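PDB 3VAA: shikimate kinase from Bacteroides thetaiotaomicron, which probably catalyses the magnesium-dependent transfer of a phosphate group from ATP to the 3-hydroxyl group of shikimate, on the pathway to chorismate. Local coordinates for residues 43-48 and 191-196; 110-115 and 168-173; 128-133 and 176-181. All coordinates share one frame; numbering follows the deposited sequence.

Contact 1. Residues 43-48 and 191-196; sequences KAFARK and QRLQEL
Phe45 and Leu193 make the apolar half of this helix-helix contact. Methyl CD2 of Leu193 stands 3.8 Å from the centroid of the Phe45 ring and only 2° off the ring normal, a CH-pi contact centred on one face. Because CD2 sits over the centre, its distances to the ring carbons are nearly equal, 4.0 Å to Phe45 CD1 for example. The phenyl group gets there by its first torsion (chi1 -166°), which sets CG opposite the backbone N and lets the ring reach the other helix, although its CB does not point there. Further van der Waals packing comes from the ring corner CE1 of Phe45, which lies 3.7 Å from Gln194 N and 3.9 Å from Gln194 CB, against the backbone of the partner helix. Val190 and Leu197 also touch the ring.

Lys48 and Gln194 cross at about a right angle and meet as aliphatic chain against amide oxygen: OE1 of Gln194 lies beside the bent carbon chain of Lys48, 3.6 Å from its CG and 3.7 Å from its CE. The ammonium group is engaged elsewhere, in a salt bridge with Glu187 one turn before Gln191, while Gln194 NE2 bonds to the terminal carboxylate of Leu199.

The short helical axes approach to 10.6 Å and cross at -66°, steep enough to confine the contact to a few residues. Helix 38-49 starts within the predicted ATP-binding P-loop, so this packing joins the P-loop helix to the C-terminal helix 183-196, as expected of the alpha/beta P-loop kinase fold.

Contact 2. Residues 110-115 and 168-173; sequences DNMEFM and YTQAQY
Met112 meets Gln170 and Ala171 with successive atoms of its side chain, and tracing it outward accounts for the whole contact. CB of Met112 points toward the loop and lies 4.0 Å from Gln170 OE1. One atom further, Met112 CG makes the closest approach, 3.7 Å from Gln170 CB, and is also 3.9 Å from Gln170 OE1. The amide oxygen thus flanks the first two side-chain carbons of the methionine without any bond between them.

With chi2 at 57° the chain then turns, and SD of Met112 leaves Gln170 for the next residue, lying 4.1 Å from Ala171 CA and 4.4 Å from Ala171 CB. A second bend, chi3 43°, swings the terminal methyl away from the loop: CE of Met112 comes 3.6 Å from CE of Met115, one turn along its own helix. These contacts are dispersive, and the small buried area, 153 Å² for both sides together, agrees with one side chain doing most of the work.

The loop has its own supports. Tyr168 to Ala171 is a type I beta turn, closed by the bond from Ala171 N to Tyr168 O at 3.1 Å. Gln170 NE2 is held by Pro166 O, which fixes the amide beside Met112. Asn116, just beyond residues 110-115, ties the same two elements by polar bonds, with ND2 to Gln170 O and OD1 to Gln172 N.

Met112 also touches Thr121 of strand 120-125 and Thr31 of strand 27-31, while Ala171 rests on Thr121 and Phe123. The contact therefore lies over the parallel sheet, where helix 111-118 packs beside the connection from helix 150-168 to strand 173-176.

Contact 3. Residues 128-133 and 176-181; sequences PDVLFR and NADELE
Val130 and Asp178 mark the nearest backbone approach, CA to CA 6.4 Å, where the start of helix 128-137 runs past the irregular loop that follows strand 173-176. The valine straddles the loop residue with both methyls: CG1 of Val130 is 3.8 Å from Asp178 O, and CG2 of Val130 is 4.0 Å from Asp178 OD1.

One turn on, Arg133 and Glu181 reach for each other from opposite directions and form a salt bridge. Arg133 runs extended until a bend at chi3 (69°) turns its guanidinium edge to the carboxylate, and Glu181 bends at chi2. Arg133 NH2 donates to Glu181 OE2 over 3.0 Å with an N-H...O angle of 151°. The bond leaves the guanidinium in its own plane but meets the carboxylate from above, the two planes standing 84° apart, so this is a single-point bridge. Water 1 links Arg133 NE to the same OE2, and Arg134 NE adds a second salt bridge there. Water 2 accepts from Arg133 NH2 at 2.7 Å and donates to Asp178 O.

The loop is braced from within. Asp178 N bonds to Asn176 OD1 at 2.8 Å, an Asx turn, and Asn176 ND2 returns to Asp178 OD2. Glu181 OE1 accepts from Leu180 N at 2.9 Å, which, with the bridges at OE2, engages both carboxylate oxygens.

By its place between the last strand and helix 183-196, with the Glu181 side chain about 8 Å from that of the predicted ATP-binding Thr40, segment 176-181 is consistent with the start of the adenine-binding loop of shikimate kinases.

Contact 2 is the buried one, contact 1 half buried and contact 3 at the surface, and their chemistry follows: dispersion alone across contact 2, a CH-pi centre with a polar margin in contact 1, charge and water in contact 3. Contact 1 joins two helices and buries 248 Å², against 153 and 160 Å² for the two helix-loop contacts. Segments 168-173 and 176-181 bracket the edge strand 173-176 at its two ends, and the C-terminal helix follows soon after, so all three contacts anchor the last part of the chain. Contacts 1 and 2 touch where Leu196 O lies 3.7 Å from Tyr173 CE1.

Contact 1. Residues 43-48 and 191-196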
loop_
_atom_site.group_PDB
_atom_site.type_symbol
_atom_site.label_atom_id
_atom_site.label_comp_id
_atom_site.label_asym_id
_atom_site.label_seq_id
_atom_site.Cartn_x
_atom_site.Cartn_y
_atom_site.Cartn_z
ATOM N N LYS A 43 -5.914 0.260 -8.650
ATOM C CA LYS A 43 -6.458 0.875 -9.875
ATOM C C LYS A 43 -7.503 0.001 -10.549
ATOM O O LYS A 43 -8.517 0.502 -11.021
ATOM C CB LYS A 43 -5.335 1.221 -10.860
ATOM C CG LYS A 43 -4.474 2.380 -10.398
ATOM C CD LYS A 43 -3.448 2.809 -11.422
ATOM C CE LYS A 43 -2.672 4.033 -10.937
ATOM N NZ LYS A 43 -1.775 4.601 -11.993
ATOM N N ALA A 44 -7.272 -1.313 -10.565
ATOM C CA ALA A 44 -8.226 -2.242 -11.180
ATOM C C ALA A 44 -9.500 -2.354 -10.351
ATOM O O ALA A 44 -10.603 -2.459 -10.903
ATOM C CB ALA A 44 -7.590 -3.625 -11.386
ATOM N N PHE A 45 -9.348 -2.302 -9.029
ATOM C CA PHE A 45 -10.485 -2.381 -8.110
ATOM C C PHE A 45 -11.325 -1.122 -8.253
ATOM O O PHE A 45 -12.550 -1.202 -8.378
ATOM C CB PHE A 45 -10.000 -2.558 -6.653
ATOM C CG PHE A 45 -11.092 -2.987 -5.687
ATOM C CD1 PHE A 45 -11.856 -4.112 -5.945
ATOM C CD2 PHE A 45 -11.289 -2.323 -4.482
ATOM C CE1 PHE A 45 -12.862 -4.532 -5.061
ATOM C CE2 PHE A 45 -12.278 -2.748 -3.584
ATOM C CZ PHE A 45 -13.062 -3.863 -3.886
ATOM N N ALA A 46 -10.665 0.039 -8.268
ATOM C CA ALA A 46 -11.368 1.320 -8.407
ATOM C C ALA A 46 -12.134 1.371 -9.720
ATOM O O ALA A 46 -13.292 1.788 -9.748
ATOM C CB ALA A 46 -10.395 2.498 -8.295
ATOM N N ARG A 47 -11.477 0.951 -10.800
ATOM C CA ARG A 47 -12.122 0.888 -12.115
ATOM C C ARG A 47 -13.400 0.046 -12.055
ATOM O O ARG A 47 -14.455 0.459 -12.565
ATOM C CB ARG A 47 -11.154 0.363 -13.196
ATOM C CG ARG A 47 -10.276 1.456 -13.831
ATOM C CD ARG A 47 -9.453 0.988 -15.074
ATOM N NE ARG A 47 -8.190 0.344 -14.685
ATOM C CZ ARG A 47 -7.941 -0.969 -14.667
ATOM N NH1 ARG A 47 -6.741 -1.396 -14.265
ATOM N NH2 ARG A 47 -8.860 -1.858 -15.045
ATOM N N LYS A 48 -13.300 -1.117 -11.414
ATOM C CA LYS A 48 -14.426 -2.044 -11.244
ATOM C C LYS A 48 -15.579 -1.387 -10.472
ATOM O O LYS A 48 -16.747 -1.545 -10.844
ATOM C CB LYS A 48 -13.957 -3.290 -10.473
ATOM C CG LYS A 48 -14.967 -4.438 -10.419
ATOM C CD LYS A 48 -15.170 -5.044 -11.792
ATOM C CE LYS A 48 -15.989 -6.324 -11.736
ATOM N NZ LYS A 48 -16.065 -6.951 -13.075
ATOM N N GLN A 191 -12.447 -9.569 -8.395
ATOM C CA GLN A 191 -13.712 -10.229 -8.070
ATOM C C GLN A 191 -13.721 -10.825 -6.666
ATOM O O GLN A 191 -14.711 -10.725 -5.948
ATOM C CB GLN A 191 -14.036 -11.328 -9.109
ATOM C CG GLN A 191 -14.267 -10.784 -10.529
ATOM C CD GLN A 191 -14.447 -11.884 -11.573
ATOM O OE1 GLN A 191 -14.421 -13.074 -11.250
ATOM N NE2 GLN A 191 -14.614 -11.487 -12.834
ATOM N N ARG A 192 -12.620 -11.456 -6.287
ATOM C CA ARG A 192 -12.502 -12.055 -4.971
ATOM C C ARG A 192 -12.493 -10.975 -3.881
ATOM O O ARG A 192 -13.085 -11.143 -2.798
ATOM C CB ARG A 192 -11.219 -12.857 -4.900
ATOM C CG ARG A 192 -11.097 -13.742 -3.669
ATOM C CD ARG A 192 -9.846 -14.615 -3.748
ATOM N NE ARG A 192 -9.676 -15.204 -5.085
ATOM C CZ ARG A 192 -8.788 -14.806 -6.003
ATOM N NH1 ARG A 192 -7.918 -13.842 -5.748
ATOM N NH2 ARG A 192 -8.750 -15.406 -7.188
ATOM N N LEU A 193 -11.805 -9.878 -4.160
ATOM C CA LEU A 193 -11.738 -8.777 -3.202
ATOM C C LEU A 193 -13.108 -8.124 -3.025
ATOM O O LEU A 193 -13.527 -7.796 -1.901
ATOM C CB LEU A 193 -10.708 -7.747 -3.645
ATOM C CG LEU A 193 -10.474 -6.629 -2.637
ATOM C CD1 LEU A 193 -10.005 -7.218 -1.295
ATOM C CD2 LEU A 193 -9.463 -5.650 -3.203
ATOM N N GLN A 194 -13.802 -7.944 -4.138
ATOM C CA GLN A 194 -15.133 -7.380 -4.135
ATOM C C GLN A 194 -16.067 -8.262 -3.299
ATOM O O GLN A 194 -16.908 -7.756 -2.555
ATOM C CB GLN A 194 -15.626 -7.235 -5.578
ATOM C CG GLN A 194 -16.898 -6.441 -5.760
ATOM C CD GLN A 194 -17.192 -6.145 -7.229
ATOM O OE1 GLN A 194 -16.561 -6.700 -8.134
ATOM N NE2 GLN A 194 -18.151 -5.265 -7.466
ATOM N N GLU A 195 -15.901 -9.579 -3.401
ATOM C CA GLU A 195 -16.726 -10.505 -2.636
ATOM C C GLU A 195 -16.382 -10.425 -1.143
ATOM O O GLU A 195 -17.285 -10.343 -0.294
ATOM C CB GLU A 195 -16.563 -11.937 -3.168
ATOM C CG GLU A 195 -17.524 -12.960 -2.550
ATOM C CD GLU A 195 -17.466 -14.330 -3.234
ATOM O OE1 GLU A 195 -16.837 -14.441 -4.312
ATOM O OE2 GLU A 195 -18.059 -15.294 -2.695
ATOM N N LEU A 196 -15.088 -10.429 -0.829
ATOM C CA LEU A 196 -14.614 -10.355 0.559
ATOM C C LEU A 196 -15.126 -9.099 1.267
ATOM O O LEU A 196 -15.532 -9.153 2.427
ATOM C CB LEU A 196 -13.075 -10.381 0.605
ATOM C CG LEU A 196 -12.396 -10.378 1.988
ATOM C CD1 LEU A 196 -12.717 -11.654 2.786
ATOM C CD2 LEU A 196 -10.869 -10.190 1.849
#

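Contact 2. Residues 110-115 and 168-173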
loop_
_atom_site.group_PDB
_atom_site.type_symbol
_atom_site.label_atom_id
_atom_site.label_comp_id
_atom_site.label_asym_id
_atom_site.label_seq_id
_atom_site.Cartn_x
_atom_site.Cartn_y
_atom_site.Cartn_z
ATOM N N ASP A 110 -1.716 6.521 15.083
ATOM C CA ASP A 110 -2.805 5.538 15.157
ATOM C C ASP A 110 -3.308 5.288 13.726
ATOM O O ASP A 110 -4.487 4.995 13.512
ATOM C CB ASP A 110 -3.965 6.075 16.012
ATOM C CG ASP A 110 -4.542 7.390 15.475
ATOM O OD1 ASP A 110 -3.862 8.072 14.663
ATOM O OD2 ASP A 110 -5.677 7.749 15.892
ATOM N N ASN A 111 -2.411 5.377 12.748
ATOM C CA ASN A 111 -2.816 5.298 11.331
ATOM C C ASN A 111 -3.650 4.070 10.975
ATOM O O ASN A 111 -4.632 4.190 10.249
ATOM C CB ASN A 111 -1.588 5.364 10.422
ATOM C CG ASN A 111 -0.937 6.759 10.363
ATOM O OD1 ASN A 111 -1.440 7.748 10.913
ATOM N ND2 ASN A 111 0.210 6.831 9.672
ATOM N N MET A 112 -3.255 2.897 11.469
ATOM C CA MET A 112 -3.989 1.673 11.134
ATOM C C MET A 112 -5.351 1.683 11.810
ATOM O O MET A 112 -6.360 1.386 11.180
ATOM C CB MET A 112 -3.212 0.411 11.505
ATOM C CG MET A 112 -3.915 -0.913 11.058
ATOM S SD MET A 112 -4.262 -1.013 9.280
ATOM C CE MET A 112 -2.762 -0.384 8.873
ATOM N N GLU A 113 -5.383 2.062 13.083
ATOM C CA GLU A 113 -6.624 2.113 13.832
ATOM C C GLU A 113 -7.562 3.139 13.179
ATOM O O GLU A 113 -8.776 2.916 13.067
ATOM C CB GLU A 113 -6.310 2.452 15.285
ATOM C CG GLU A 113 -7.480 2.657 16.197
ATOM C CD GLU A 113 -7.030 3.164 17.563
ATOM O OE1 GLU A 113 -6.634 2.337 18.409
ATOM O OE2 GLU A 113 -7.071 4.395 17.784
ATOM N N PHE A 114 -6.987 4.250 12.719
ATOM C CA PHE A 114 -7.751 5.307 12.074
ATOM C C PHE A 114 -8.351 4.855 10.752
ATOM O O PHE A 114 -9.552 5.056 10.488
ATOM C CB PHE A 114 -6.892 6.558 11.937
ATOM C CG PHE A 114 -7.551 7.660 11.169
ATOM C CD1 PHE A 114 -8.525 8.447 11.763
ATOM C CD2 PHE A 114 -7.178 7.922 9.869
ATOM C CE1 PHE A 114 -9.145 9.471 11.040
ATOM C CE2 PHE A 114 -7.771 8.939 9.133
ATOM C CZ PHE A 114 -8.754 9.724 9.731
ATOM N N MET A 115 -7.548 4.192 9.935
ATOM C CA MET A 115 -8.040 3.640 8.690
ATOM C C MET A 115 -9.153 2.608 8.981
ATOM O O MET A 115 -10.192 2.621 8.321
ATOM C CB MET A 115 -6.898 3.005 7.897
ATOM C CG MET A 115 -6.020 4.031 7.220
ATOM S SD MET A 115 -4.785 3.331 6.119
ATOM C CE MET A 115 -3.523 2.793 7.247
ATOM N N TYR A 168 0.479 -4.390 9.727
ATOM C CA TYR A 168 -0.291 -4.837 8.576
ATOM C C TYR A 168 -1.401 -5.802 8.972
ATOM O O TYR A 168 -2.530 -5.705 8.466
ATOM C CB TYR A 168 0.572 -5.534 7.524
ATOM C CG TYR A 168 1.599 -4.699 6.800
ATOM C CD1 TYR A 168 1.528 -3.299 6.737
ATOM C CD2 TYR A 168 2.607 -5.323 6.092
ATOM C CE1 TYR A 168 2.477 -2.568 6.029
ATOM C CE2 TYR A 168 3.544 -4.591 5.351
ATOM C CZ TYR A 168 3.479 -3.226 5.330
ATOM O OH TYR A 168 4.433 -2.529 4.622
ATOM N N THR A 169 -1.094 -6.718 9.884
ATOM C CA THR A 169 -2.073 -7.737 10.295
ATOM C C THR A 169 -3.256 -7.205 11.128
ATOM O O THR A 169 -4.149 -7.958 11.475
ATOM C CB THR A 169 -1.369 -8.921 10.990
ATOM O OG1 THR A 169 -0.679 -8.467 12.167
ATOM C CG2 THR A 169 -0.387 -9.592 10.031
ATOM N N GLN A 170 -3.246 -5.919 11.465
ATOM C CA GLN A 170 -4.360 -5.302 12.180
ATOM C C GLN A 170 -5.455 -4.850 11.209
ATOM O O GLN A 170 -6.525 -4.427 11.638
ATOM C CB GLN A 170 -3.891 -4.094 12.995
ATOM C CG GLN A 170 -2.880 -4.391 14.063
ATOM C CD GLN A 170 -2.347 -3.115 14.726
ATOM O OE1 GLN A 170 -2.990 -2.056 14.685
ATOM N NE2 GLN A 170 -1.167 -3.210 15.336
ATOM N N ALA A 171 -5.183 -4.926 9.907
ATOM C CA ALA A 171 -6.178 -4.576 8.909
ATOM C C ALA A 171 -7.429 -5.439 9.094
ATOM O O ALA A 171 -7.332 -6.633 9.383
ATOM C CB ALA A 171 -5.605 -4.784 7.493
ATOM N N GLN A 172 -8.602 -4.832 8.943
ATOM C CA GLN A 172 -9.850 -5.585 9.053
ATOM C C GLN A 172 -9.880 -6.755 8.091
ATOM O O GLN A 172 -10.346 -7.846 8.444
ATOM C CB GLN A 172 -11.064 -4.699 8.776
ATOM C CG GLN A 172 -12.373 -5.488 8.885
ATOM C CD GLN A 172 -13.619 -4.662 8.656
ATOM O OE1 GLN A 172 -13.557 -3.498 8.263
ATOM N NE2 GLN A 172 -14.774 -5.278 8.898
ATOM N N TYR A 173 -9.379 -6.542 6.871
ATOM C CA TYR A 173 -9.385 -7.574 5.851
ATOM C C TYR A 173 -7.978 -7.951 5.429
ATOM O O TYR A 173 -7.133 -7.072 5.243
ATOM C CB TYR A 173 -10.126 -7.089 4.610
ATOM C CG TYR A 173 -11.552 -6.681 4.837
ATOM C CD1 TYR A 173 -12.570 -7.632 4.881
ATOM C CD2 TYR A 173 -11.898 -5.343 4.971
ATOM C CE1 TYR A 173 -13.888 -7.250 5.081
ATOM C CE2 TYR A 173 -13.206 -4.958 5.160
ATOM C CZ TYR A 173 -14.196 -5.917 5.214
ATOM O OH TYR A 173 -15.501 -5.534 5.395
#

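Contact 3. Residues 128-133 and 176-181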
loop_
_atom_site.group_PDB
_atom_site.type_symbol
_atom_site.label_atom_id
_atom_site.label_comp_id
_atom_site.label_asym_id
_atom_site.label_seq_id
_atom_site.Cartn_x
_atom_site.Cartn_y
_atom_site.Cartn_z
ATOM N N PRO A 128 6.694 -13.927 0.553
ATOM C CA PRO A 128 8.013 -13.371 0.239
ATOM C C PRO A 128 8.625 -13.900 -1.070
ATOM O O PRO A 128 9.379 -13.182 -1.705
ATOM C CB PRO A 128 8.869 -13.749 1.449
ATOM C CG PRO A 128 7.978 -14.233 2.465
ATOM C CD PRO A 128 6.607 -14.429 1.927
ATOM N N ASP A 129 8.311 -15.131 -1.474
ATOM C CA ASP A 129 8.836 -15.655 -2.739
ATOM C C ASP A 129 8.323 -14.803 -3.881
ATOM O O ASP A 129 9.042 -14.561 -4.849
ATOM C CB ASP A 129 8.421 -17.119 -2.972
ATOM C CG ASP A 129 9.089 -18.090 -2.002
ATOM O OD1 ASP A 129 10.089 -17.705 -1.344
ATOM O OD2 ASP A 129 8.611 -19.249 -1.898
ATOM N N VAL A 130 7.072 -14.348 -3.763
ATOM C CA VAL A 130 6.459 -13.529 -4.798
ATOM C C VAL A 130 6.990 -12.117 -4.712
ATOM O O VAL A 130 7.270 -11.512 -5.743
ATOM C CB VAL A 130 4.919 -13.554 -4.726
ATOM C CG1 VAL A 130 4.339 -12.559 -5.734
ATOM C CG2 VAL A 130 4.390 -14.987 -4.964
ATOM N N LEU A 131 7.131 -11.571 -3.490
ATOM C CA LEU A 131 7.722 -10.231 -3.338
ATOM C C LEU A 131 9.148 -10.210 -3.911
ATOM O O LEU A 131 9.549 -9.246 -4.590
ATOM C CB LEU A 131 7.733 -9.801 -1.865
ATOM C CG LEU A 131 6.370 -9.483 -1.274
ATOM C CD1 LEU A 131 6.520 -9.142 0.194
ATOM C CD2 LEU A 131 5.684 -8.318 -2.046
ATOM N N PHE A 132 9.899 -11.283 -3.632
ATOM C CA PHE A 132 11.274 -11.452 -4.119
ATOM C C PHE A 132 11.305 -11.358 -5.638
ATOM O O PHE A 132 12.062 -10.546 -6.217
ATOM C CB PHE A 132 11.840 -12.788 -3.606
ATOM C CG PHE A 132 13.239 -13.103 -4.087
ATOM C CD1 PHE A 132 14.351 -12.562 -3.440
ATOM C CD2 PHE A 132 13.441 -13.961 -5.153
ATOM C CE1 PHE A 132 15.643 -12.855 -3.862
ATOM C CE2 PHE A 132 14.742 -14.269 -5.582
ATOM C CZ PHE A 132 15.843 -13.705 -4.931
ATOM N N ARG A 133 10.491 -12.168 -6.302
ATOM C CA ARG A 133 10.445 -12.118 -7.770
ATOM C C ARG A 133 10.072 -10.733 -8.293
ATOM O O ARG A 133 10.769 -10.165 -9.143
ATOM C CB ARG A 133 9.438 -13.131 -8.293
ATOM C CG ARG A 133 9.444 -13.282 -9.806
ATOM C CD ARG A 133 8.378 -14.269 -10.182
ATOM N NE ARG A 133 7.059 -13.698 -9.923
ATOM C CZ ARG A 133 6.009 -14.367 -9.459
ATOM N NH1 ARG A 133 6.108 -15.646 -9.134
ATOM N NH2 ARG A 133 4.859 -13.740 -9.283
ATOM N N ASN A 176 -5.003 -12.276 -0.025
ATOM C CA ASN A 176 -3.824 -12.818 -0.713
ATOM C C ASN A 176 -3.711 -12.183 -2.097
ATOM O O ASN A 176 -4.586 -12.355 -2.963
ATOM C CB ASN A 176 -3.883 -14.351 -0.765
ATOM C CG ASN A 176 -2.723 -14.964 -1.529
ATOM O OD1 ASN A 176 -2.379 -14.514 -2.624
ATOM N ND2 ASN A 176 -2.133 -16.029 -0.966
ATOM N N ALA A 177 -2.627 -11.435 -2.297
ATOM C CA ALA A 177 -2.404 -10.705 -3.520
ATOM C C ALA A 177 -1.243 -11.303 -4.335
ATOM O O ALA A 177 -0.594 -10.594 -5.099
ATOM C CB ALA A 177 -2.145 -9.219 -3.181
ATOM N N ASP A 178 -1.005 -12.613 -4.160
ATOM C CA ASP A 178 0.075 -13.323 -4.869
ATOM C C ASP A 178 -0.093 -13.321 -6.371
ATOM O O ASP A 178 0.903 -13.360 -7.098
ATOM C CB ASP A 178 0.150 -14.804 -4.466
ATOM C CG ASP A 178 0.679 -15.026 -3.055
ATOM O OD1 ASP A 178 1.338 -14.122 -2.511
ATOM O OD2 ASP A 178 0.451 -16.141 -2.507
ATOM N N GLU A 179 -1.340 -13.289 -6.847
ATOM C CA GLU A 179 -1.599 -13.466 -8.276
ATOM C C GLU A 179 -2.149 -12.228 -8.933
ATOM O O GLU A 179 -3.348 -11.995 -8.928
ATOM C CB GLU A 179 -2.527 -14.681 -8.486
ATOM C CG GLU A 179 -1.877 -16.004 -8.034
ATOM C CD GLU A 179 -2.620 -17.260 -8.495
ATOM O OE1 GLU A 179 -3.863 -17.299 -8.371
ATOM O OE2 GLU A 179 -1.937 -18.219 -8.948
ATOM N N LEU A 180 -1.240 -11.411 -9.480
ATOM C CA LEU A 180 -1.606 -10.166 -10.160
ATOM C C LEU A 180 -0.741 -10.015 -11.387
ATOM O O LEU A 180 -0.492 -8.894 -11.871
ATOM C CB LEU A 180 -1.389 -8.963 -9.222
ATOM C CG LEU A 180 -2.226 -8.880 -7.946
ATOM C CD1 LEU A 180 -1.703 -7.754 -7.072
ATOM C CD2 LEU A 180 -3.709 -8.691 -8.248
ATOM N N GLU A 181 -0.347 -11.151 -11.953
ATOM C CA GLU A 181 0.628 -11.160 -13.043
ATOM C C GLU A 181 0.111 -11.127 -14.486
ATOM O O GLU A 181 0.924 -11.150 -15.410
ATOM C CB GLU A 181 1.613 -12.312 -12.814
ATOM C CG GLU A 181 2.863 -11.947 -11.989
ATOM C CD GLU A 181 2.653 -11.550 -10.524
ATOM O OE1 GLU A 181 1.554 -11.720 -9.952
ATOM O OE2 GLU A 181 3.650 -11.084 -9.927
HETATM O O HOH W 1 6.084 -11.202 -11.049
HETATM O O HOH W 2 2.473 -14.874 -8.613
#